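Local coordinates for uncharacterized protein DUF1470 (Jannaschia sp. CCS1, PDB 3H0N) that is of unknown function but carries a treble clef zinc finger of the CGNR type and possibly acts as a transcription regulator, at residues Gln167-Ser170 with Leu171-Asn175. Sequence-based numbering, arbitrary orientation.
Sequences QYCS and LACQN. With ZN (zinc ion), chain B.
C169 and C173 meet through a shared zinc ion, each SG 2.3 Å from the metal, and the turn between them illustrates how a treble clef finger launches its terminal helix. C148 and C153, at the hairpin of strands 145-147 and 156-158, supply the other two thiolates. S170, the N-cap, falls between the two ligands in sequence. Its CB sits beside the backbone N of A172, and a chi1 of 62° sets OG between the backbone N and the carbonyl carbon, where it accepts a nearly straight bond from C173 N (3.1 Å). The same OG touches CB of A172 and lies 3.7 Å from C173 SG, while S170 O accepts a hydrogen bond from Q174 N (3.0 Å) in the first helical turn. With the hydroxyl gone, as in an alanine here, the N-H of C173 would probably lose its side-chain acceptor and the helix start be less firmly fixed beside the metal.

On the flank, Q174 bends at chi2 (84°) and brings OE1 to the edge of the Y168 ring, 3.5 Å from CD2, with amide and ring planes 82° apart. Two waters link that amide to Q167: one joins Q174 OE1 to the backbone N of Q167, the other Q174 NE2 to Q167 OE1. Cap and metal thus act on the same residue: C173 is gripped by its N-H and by its thiolate, consistent with a structural zinc site that fixes helix 171-180 against the hairpin.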
loop_
_atom_site.group_PDB
_atom_site.type_symbol
_atom_site.label_atom_id
_atom_site.label_comp_id
_atom_site.label_asym_id
_atom_site.label_seq_id
_atom_site.Cartn_x
_atom_site.Cartn_y
_atom_site.Cartn_z
ATOM N N GLN A 167 10.081 -4.099 24.230
ATOM C CA GLN A 167 11.497 -4.483 24.362
ATOM C C GLN A 167 11.756 -5.927 23.969
ATOM O O GLN A 167 12.902 -6.286 23.723
ATOM C CB GLN A 167 11.963 -4.281 25.835
ATOM C CG GLN A 167 11.917 -2.816 26.277
ATOM C CD GLN A 167 12.294 -2.564 27.748
ATOM O OE1 GLN A 167 12.116 -3.411 28.627
ATOM N NE2 GLN A 167 12.824 -1.375 28.006
ATOM N N TYR A 168 10.724 -6.767 23.979
ATOM C CA TYR A 168 10.848 -8.212 23.872
ATOM C C TYR A 168 10.029 -8.730 22.729
ATOM O O TYR A 168 8.953 -8.190 22.413
ATOM C CB TYR A 168 10.475 -8.923 25.207
ATOM C CG TYR A 168 11.310 -8.418 26.386
ATOM C CD1 TYR A 168 12.662 -8.686 26.460
ATOM C CD2 TYR A 168 10.787 -7.602 27.368
ATOM C CE1 TYR A 168 13.426 -8.183 27.485
ATOM C CE2 TYR A 168 11.562 -7.091 28.387
ATOM C CZ TYR A 168 12.866 -7.387 28.438
ATOM O OH TYR A 168 13.700 -6.896 29.432
ATOM N N CYS A 169 10.491 -9.824 22.142
ATOM C CA CYS A 169 9.927 -10.355 20.901
ATOM C C CYS A 169 8.602 -11.054 21.089
ATOM O O CYS A 169 7.915 -11.326 20.111
ATOM C CB CYS A 169 10.863 -11.354 20.220
ATOM S SG CYS A 169 11.062 -12.929 21.131
ATOM N N SER A 170 8.258 -11.381 22.336
ATOM C CA SER A 170 7.196 -12.313 22.628
ATOM C C SER A 170 6.775 -12.248 24.050
ATOM O O SER A 170 7.516 -11.811 24.920
ATOM C CB SER A 170 7.638 -13.730 22.358
ATOM O OG SER A 170 8.715 -14.126 23.146
ATOM N N LEU A 171 5.573 -12.749 24.294
ATOM C CA LEU A 171 5.118 -12.912 25.662
ATOM C C LEU A 171 6.032 -13.877 26.408
ATOM O O LEU A 171 6.321 -13.713 27.588
ATOM C CB LEU A 171 3.652 -13.366 25.657
ATOM C CG LEU A 171 3.015 -13.590 27.007
ATOM C CD1 LEU A 171 3.071 -12.364 27.873
ATOM C CD2 LEU A 171 1.546 -14.085 26.782
ATOM N N ALA A 172 6.579 -14.873 25.708
ATOM C CA ALA A 172 7.467 -15.820 26.303
ATOM C C ALA A 172 8.673 -15.123 26.934
ATOM O O ALA A 172 9.009 -15.315 28.092
ATOM C CB ALA A 172 7.895 -16.883 25.256
ATOM N N CYS A 173 9.330 -14.243 26.172
ATOM C CA CYS A 173 10.479 -13.530 26.686
ATOM C C CYS A 173 10.088 -12.494 27.726
ATOM O O CYS A 173 10.784 -12.317 28.710
ATOM C CB CYS A 173 11.273 -12.900 25.529
ATOM S SG CYS A 173 12.129 -14.127 24.480
ATOM N N GLN A 174 8.975 -11.816 27.524
ATOM C CA GLN A 174 8.426 -10.925 28.546
ATOM C C GLN A 174 8.276 -11.675 29.885
ATOM O O GLN A 174 8.611 -11.148 30.945
ATOM C CB GLN A 174 7.093 -10.316 28.049
ATOM C CG GLN A 174 6.614 -9.130 28.820
ATOM C CD GLN A 174 7.256 -7.820 28.335
ATOM O OE1 GLN A 174 7.286 -7.501 27.122
ATOM N NE2 GLN A 174 7.675 -7.007 29.290
ATOM N N ASN A 175 7.699 -12.866 29.839
ATOM C CA ASN A 175 7.450 -13.694 31.055
ATOM C C ASN A 175 8.728 -14.197 31.685
ATOM O O ASN A 175 8.845 -14.223 32.913
ATOM C CB ASN A 175 6.588 -14.912 30.699
ATOM C CG ASN A 175 5.148 -14.593 30.558
ATOM O OD1 ASN A 175 4.688 -13.548 31.014
ATOM N ND2 ASN A 175 4.397 -15.519 29.968
HETATM ZN ZN ZN B . 12.851 -12.972 22.629
HETATM O O HOH W 1 8.275 -5.086 26.194
HETATM O O HOH W 2 9.052 -4.304 28.992
#